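Long-range contact in ATP-dependent CLP protease, putative (Plasmodium falciparum, PDB 2F6I), which is the catalytic domain of a ClpP-type serine protease that probably cuts proteins into small peptides in partnership with an ATP-driven unfoldase: residues F92-S103 with I114-R123. Residues are numbered along the deposited sequence; the frame is centred on the assembly and turned at random.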
ATOM      1  N   PHE C  92     -31.382  -8.752 -28.194  1.00 54.63           N
ATOM      2  CA  PHE C  92     -31.384  -8.169 -29.529  1.00 56.78           C
ATOM      3  C   PHE C  92     -32.446  -8.822 -30.397  1.00 57.91           C
ATOM      4  O   PHE C  92     -33.269  -8.144 -31.009  1.00 58.58           O
ATOM      5  CB  PHE C  92     -30.022  -8.374 -30.189  1.00 58.69           C
ATOM      6  CG  PHE C  92     -29.220  -7.119 -30.337  1.00 60.17           C
ATOM      7  CD1 PHE C  92     -28.875  -6.360 -29.224  1.00 61.12           C
ATOM      8  CD2 PHE C  92     -28.785  -6.707 -31.593  1.00 61.69           C
ATOM      9  CE1 PHE C  92     -28.105  -5.206 -29.358  1.00 61.73           C
ATOM     10  CE2 PHE C  92     -28.015  -5.557 -31.740  1.00 63.12           C
ATOM     11  CZ  PHE C  92     -27.674  -4.805 -30.617  1.00 63.30           C
ATOM     12  N   ASN C  93     -32.416 -10.149 -30.441  1.00 59.28           N
ATOM     13  CA  ASN C  93     -33.349 -10.916 -31.254  1.00 60.65           C
ATOM     14  C   ASN C  93     -34.672 -11.226 -30.568  1.00 60.67           C
ATOM     15  O   ASN C  93     -35.546 -11.866 -31.153  1.00 60.41           O
ATOM     16  CB  ASN C  93     -32.677 -12.208 -31.712  1.00 60.96           C
ATOM     17  CG  ASN C  93     -31.515 -11.954 -32.646  1.00 61.86           C
ATOM     18  OD1 ASN C  93     -31.697 -11.482 -33.769  1.00 63.52           O
ATOM     19  ND2 ASN C  93     -30.308 -12.251 -32.182  1.00 62.17           N
ATOM     20  N   TYR C  94     -34.822 -10.772 -29.331  1.00 61.17           N
ATOM     21  CA  TYR C  94     -36.055 -10.999 -28.591  1.00 61.34           C
ATOM     22  C   TYR C  94     -37.051  -9.880 -28.905  1.00 59.86           C
ATOM     23  O   TYR C  94     -38.234 -10.133 -29.134  1.00 59.41           O
ATOM     24  CB  TYR C  94     -35.776 -11.025 -27.087  1.00 63.68           C
ATOM     25  CG  TYR C  94     -37.002 -11.251 -26.227  1.00 67.57           C
ATOM     26  CD1 TYR C  94     -37.062 -10.750 -24.926  1.00 69.84           C
ATOM     27  CD2 TYR C  94     -38.096 -11.971 -26.706  1.00 69.31           C
ATOM     28  CE1 TYR C  94     -38.181 -10.958 -24.124  1.00 71.42           C
ATOM     29  CE2 TYR C  94     -39.221 -12.185 -25.911  1.00 71.03           C
ATOM     30  CZ  TYR C  94     -39.256 -11.675 -24.623  1.00 72.18           C
ATOM     31  OH  TYR C  94     -40.365 -11.875 -23.836  1.00 75.33           O
ATOM     32  N   ILE C  95     -36.559  -8.645 -28.925  1.00 57.02           N
ATOM     33  CA  ILE C  95     -37.408  -7.496 -29.199  1.00 55.40           C
ATOM     34  C   ILE C  95     -37.892  -7.460 -30.647  1.00 55.44           C
ATOM     35  O   ILE C  95     -37.259  -8.020 -31.542  1.00 54.78           O
ATOM     36  CB  ILE C  95     -36.678  -6.170 -28.873  1.00 52.26           C
ATOM     37  CG1 ILE C  95     -35.453  -6.004 -29.770  1.00 50.90           C
ATOM     38  CG2 ILE C  95     -36.254  -6.164 -27.413  1.00 51.80           C
ATOM     39  CD1 ILE C  95     -34.748  -4.675 -29.601  1.00 50.63           C
ATOM     40  N   LYS C  96     -39.024  -6.800 -30.863  1.00 56.56           N
ATOM     41  CA  LYS C  96     -39.609  -6.681 -32.192  1.00 57.72           C
ATOM     42  C   LYS C  96     -38.851  -5.682 -33.057  1.00 57.36           C
ATOM     43  O   LYS C  96     -38.625  -5.926 -34.243  1.00 57.07           O
ATOM     44  CB  LYS C  96     -41.079  -6.261 -32.082  1.00 59.80           C
ATOM     45  CG  LYS C  96     -42.058  -7.428 -31.985  1.00 64.15           C
ATOM     46  CD  LYS C  96     -41.672  -8.413 -30.892  1.00 67.49           C
ATOM     47  CE  LYS C  96     -42.549  -9.658 -30.930  1.00 68.95           C
ATOM     48  NZ  LYS C  96     -42.099 -10.684 -29.947  1.00 70.49           N
ATOM     49  N   SER C  97     -38.458  -4.562 -32.456  1.00 56.46           N
ATOM     50  CA  SER C  97     -37.729  -3.519 -33.168  1.00 55.12           C
ATOM     51  C   SER C  97     -36.485  -4.058 -33.860  1.00 55.90           C
ATOM     52  O   SER C  97     -35.779  -4.914 -33.326  1.00 55.55           O
ATOM     53  CB  SER C  97     -37.307  -2.408 -32.205  1.00 52.71           C
ATOM     54  OG  SER C  97     -38.424  -1.781 -31.611  1.00 53.99           O
ATOM     55  N   ASP C  98     -36.223  -3.553 -35.059  1.00 55.89           N
ATOM     56  CA  ASP C  98     -35.042  -3.960 -35.799  1.00 56.50           C
ATOM     57  C   ASP C  98     -33.903  -3.073 -35.323  1.00 55.18           C
ATOM     58  O   ASP C  98     -34.119  -1.930 -34.922  1.00 54.53           O
ATOM     59  CB  ASP C  98     -35.267  -3.790 -37.298  1.00 59.78           C
ATOM     60  CG  ASP C  98     -36.071  -4.929 -37.898  1.00 64.02           C
ATOM     61  OD1 ASP C  98     -37.158  -5.237 -37.365  1.00 68.45           O
ATOM     62  OD2 ASP C  98     -35.621  -5.519 -38.903  1.00 66.63           O
ATOM     63  N   ILE C  99     -32.689  -3.602 -35.366  1.00 53.38           N
ATOM     64  CA  ILE C  99     -31.534  -2.856 -34.903  1.00 52.03           C
ATOM     65  C   ILE C  99     -30.481  -2.620 -35.969  1.00 51.25           C
ATOM     66  O   ILE C  99     -29.930  -3.570 -36.522  1.00 51.01           O
ATOM     67  CB  ILE C  99     -30.857  -3.590 -33.726  1.00 52.22           C
ATOM     68  CG1 ILE C  99     -31.830  -3.687 -32.550  1.00 53.59           C
ATOM     69  CG2 ILE C  99     -29.572  -2.873 -33.327  1.00 52.24           C
ATOM     70  CD1 ILE C  99     -31.268  -4.398 -31.341  1.00 54.39           C
ATOM     71  N   GLN C 100     -30.201  -1.357 -36.270  1.00 49.98           N
ATOM     72  CA  GLN C 100     -29.153  -1.069 -37.234  1.00 51.53           C
ATOM     73  C   GLN C 100     -27.907  -0.716 -36.436  1.00 50.85           C
ATOM     74  O   GLN C 100     -27.947   0.108 -35.525  1.00 50.90           O
ATOM     75  CB  GLN C 100     -29.545   0.061 -38.190  1.00 52.96           C
ATOM     76  CG  GLN C 100     -30.089   1.316 -37.569  1.00 57.87           C
ATOM     77  CD  GLN C 100     -30.431   2.350 -38.629  1.00 61.10           C
ATOM     78  OE1 GLN C 100     -29.547   3.018 -39.169  1.00 64.40           O
ATOM     79  NE2 GLN C 100     -31.717   2.470 -38.949  1.00 59.54           N
ATOM     80  N   THR C 101     -26.805  -1.375 -36.773  1.00 49.20           N
ATOM     81  CA  THR C 101     -25.543  -1.181 -36.077  1.00 47.68           C
ATOM     82  C   THR C 101     -24.525  -0.363 -36.860  1.00 46.88           C
ATOM     83  O   THR C 101     -24.334  -0.568 -38.058  1.00 47.07           O
ATOM     84  CB  THR C 101     -24.908  -2.542 -35.739  1.00 47.51           C
ATOM     85  OG1 THR C 101     -24.754  -3.305 -36.943  1.00 45.26           O
ATOM     86  CG2 THR C 101     -25.786  -3.313 -34.771  1.00 43.97           C
ATOM     87  N   ILE C 102     -23.875   0.565 -36.168  1.00 44.76           N
ATOM     88  CA  ILE C 102     -22.855   1.408 -36.775  1.00 43.90           C
ATOM     89  C   ILE C 102     -21.629   1.383 -35.871  1.00 45.04           C
ATOM     90  O   ILE C 102     -21.696   1.754 -34.697  1.00 45.26           O
ATOM     91  CB  ILE C 102     -23.336   2.861 -36.936  1.00 42.20           C
ATOM     92  CG1 ILE C 102     -24.587   2.892 -37.820  1.00 44.31           C
ATOM     93  CG2 ILE C 102     -22.231   3.707 -37.561  1.00 39.46           C
ATOM     94  CD1 ILE C 102     -25.116   4.288 -38.098  1.00 43.59           C
ATOM     95  N   SER C 103     -20.507   0.936 -36.417  1.00 43.60           N
ATOM     96  CA  SER C 103     -19.284   0.849 -35.642  1.00 44.18           C
ATOM     97  C   SER C 103     -18.293   1.936 -36.003  1.00 44.61           C
ATOM     98  O   SER C 103     -18.258   2.416 -37.134  1.00 45.11           O
ATOM     99  CB  SER C 103     -18.614  -0.502 -35.870  1.00 42.88           C
ATOM    100  OG  SER C 103     -18.081  -0.570 -37.182  1.00 42.80           O
ATOM    101  N   ILE C 114     -22.127  -8.493 -32.121  1.00 47.47           N
ATOM    102  CA  ILE C 114     -23.322  -7.670 -31.976  1.00 46.55           C
ATOM    103  C   ILE C 114     -23.438  -6.774 -33.203  1.00 46.56           C
ATOM    104  O   ILE C 114     -24.527  -6.575 -33.742  1.00 46.81           O
ATOM    105  CB  ILE C 114     -23.250  -6.795 -30.706  1.00 46.57           C
ATOM    106  CG1 ILE C 114     -23.294  -7.686 -29.463  1.00 46.23           C
ATOM    107  CG2 ILE C 114     -24.401  -5.799 -30.689  1.00 43.97           C
ATOM    108  CD1 ILE C 114     -23.113  -6.933 -28.159  1.00 46.74           C
ATOM    109  N   LEU C 115     -22.305  -6.233 -33.637  1.00 45.83           N
ATOM    110  CA  LEU C 115     -22.269  -5.376 -34.814  1.00 45.11           C
ATOM    111  C   LEU C 115     -22.811  -6.159 -36.009  1.00 46.84           C
ATOM    112  O   LEU C 115     -23.642  -5.661 -36.767  1.00 46.15           O
ATOM    113  CB  LEU C 115     -20.827  -4.939 -35.093  1.00 42.65           C
ATOM    114  CG  LEU C 115     -20.515  -4.237 -36.419  1.00 40.77           C
ATOM    115  CD1 LEU C 115     -21.260  -2.911 -36.513  1.00 37.22           C
ATOM    116  CD2 LEU C 115     -19.012  -4.015 -36.520  1.00 38.59           C
ATOM    117  N   ALA C 116     -22.343  -7.396 -36.151  1.00 47.89           N
ATOM    118  CA  ALA C 116     -22.742  -8.262 -37.255  1.00 49.85           C
ATOM    119  C   ALA C 116     -24.181  -8.774 -37.188  1.00 51.86           C
ATOM    120  O   ALA C 116     -24.728  -9.225 -38.196  1.00 51.64           O
ATOM    121  CB  ALA C 116     -21.780  -9.439 -37.352  1.00 47.64           C
ATOM    122  N   SER C 117     -24.798  -8.708 -36.014  1.00 52.89           N
ATOM    123  CA  SER C 117     -26.168  -9.186 -35.873  1.00 55.30           C
ATOM    124  C   SER C 117     -27.212  -8.131 -36.219  1.00 55.59           C
ATOM    125  O   SER C 117     -28.409  -8.368 -36.080  1.00 57.06           O
ATOM    126  CB  SER C 117     -26.410  -9.693 -34.452  1.00 55.37           C
ATOM    127  OG  SER C 117     -26.209  -8.661 -33.506  1.00 59.38           O
ATOM    128  N   GLY C 118     -26.759  -6.966 -36.671  1.00 56.44           N
ATOM    129  CA  GLY C 118     -27.694  -5.913 -37.024  1.00 56.72           C
ATOM    130  C   GLY C 118     -28.584  -6.331 -38.179  1.00 58.73           C
ATOM    131  O   GLY C 118     -28.286  -7.306 -38.871  1.00 58.53           O
ATOM    132  N   LYS C 119     -29.678  -5.604 -38.389  1.00 59.78           N
ATOM    133  CA  LYS C 119     -30.592  -5.927 -39.476  1.00 60.60           C
ATOM    134  C   LYS C 119     -29.787  -6.008 -40.764  1.00 61.75           C
ATOM    135  O   LYS C 119     -29.114  -5.045 -41.141  1.00 61.96           O
ATOM    136  CB  LYS C 119     -31.670  -4.850 -39.636  1.00 61.21           C
ATOM    137  CG  LYS C 119     -32.722  -5.221 -40.676  1.00 63.94           C
ATOM    138  CD  LYS C 119     -33.510  -4.020 -41.206  1.00 67.72           C
ATOM    139  CE  LYS C 119     -34.289  -3.306 -40.113  1.00 69.97           C
ATOM    140  NZ  LYS C 119     -35.375  -2.419 -40.628  1.00 68.08           N
ATOM    141  N   LYS C 120     -29.849  -7.157 -41.432  1.00 61.56           N
ATOM    142  CA  LYS C 120     -29.121  -7.344 -42.680  1.00 60.60           C
ATOM    143  C   LYS C 120     -29.401  -6.158 -43.595  1.00 59.62           C
ATOM    144  O   LYS C 120     -30.555  -5.802 -43.837  1.00 58.10           O
ATOM    145  CB  LYS C 120     -29.544  -8.646 -43.349  1.00 60.93           C
ATOM    146  N   GLY C 121     -28.333  -5.540 -44.088  1.00 59.70           N
ATOM    147  CA  GLY C 121     -28.477  -4.388 -44.957  1.00 58.10           C
ATOM    148  C   GLY C 121     -28.352  -3.096 -44.175  1.00 58.81           C
ATOM    149  O   GLY C 121     -28.204  -2.022 -44.757  1.00 59.19           O
ATOM    150  N   LYS C 122     -28.404  -3.194 -42.850  1.00 58.54           N
ATOM    151  CA  LYS C 122     -28.300  -2.011 -42.003  1.00 58.68           C
ATOM    152  C   LYS C 122     -27.139  -2.071 -41.017  1.00 56.17           C
ATOM    153  O   LYS C 122     -27.193  -1.478 -39.942  1.00 56.45           O
ATOM    154  CB  LYS C 122     -29.615  -1.783 -41.255  1.00 60.63           C
ATOM    155  CG  LYS C 122     -30.777  -1.454 -42.176  1.00 66.35           C
ATOM    156  CD  LYS C 122     -32.015  -1.034 -41.397  1.00 71.01           C
ATOM    157  CE  LYS C 122     -33.158  -0.674 -42.340  1.00 73.39           C
ATOM    158  NZ  LYS C 122     -34.375  -0.208 -41.616  1.00 74.96           N
ATOM    159  N   ARG C 123     -26.092  -2.797 -41.388  1.00 53.10           N
ATOM    160  CA  ARG C 123     -24.904  -2.911 -40.554  1.00 50.01           C
ATOM    161  C   ARG C 123     -23.853  -2.048 -41.231  1.00 48.91           C
ATOM    162  O   ARG C 123     -23.433  -2.332 -42.353  1.00 47.31           O
ATOM    163  CB  ARG C 123     -24.437  -4.364 -40.484  1.00 48.70           C
ATOM    164  CG  ARG C 123     -25.484  -5.316 -39.922  1.00 48.97           C
ATOM    165  CD  ARG C 123     -25.005  -6.754 -40.010  1.00 48.76           C
ATOM    166  NE  ARG C 123     -24.626  -7.098 -41.377  1.00 47.31           N
ATOM    167  CZ  ARG C 123     -24.010  -8.222 -41.723  1.00 47.40           C
ATOM    168  NH1 ARG C 123     -23.701  -9.126 -40.800  1.00 46.21           N
ATOM    169  NH2 ARG C 123     -23.690  -8.436 -42.991  1.00 47.48           N
TER
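A beta-alpha-beta crossover joins strand 99-104 to strand 123-125, its neighbour in the parallel sheet, and T101 on the first strand grips the C-terminal end of helix 109-116 through the carbonyl of L115. With its OG1 between the backbone N and the carbonyl carbon (chi1 56°), the threonine donates to L115 O at 2.6 Å, in the carbonyl plane and on a lone pair. Its CG2 rests 3.6 Å from I114 O, while the two methyls of L115 reach past it to S103 CB. G118 follows the helix and, with no side chain to face the strand, brings its CA to 3.3 Å from I99 O; K119 N gives I99 O a nearly straight bond (2.8 Å, 168°). The ClpP/crotonase fold repeats beta-beta-alpha units, with helices packed on the sheet; here F92, from helix 82-94, sets its CZ 3.4 Å from I114 CG2 and carries I99 CD1 over the centre of one ring face. S117 OG turns back to I114 O, which also accepts from S117 N on the same face of its plane. A type II turn from K119 to K122 leads toward the second strand; at its close K122 CB lies 3.6 Å from Q100 CB. The ammonium groups of K119 and K122 both form salt bridges with D70.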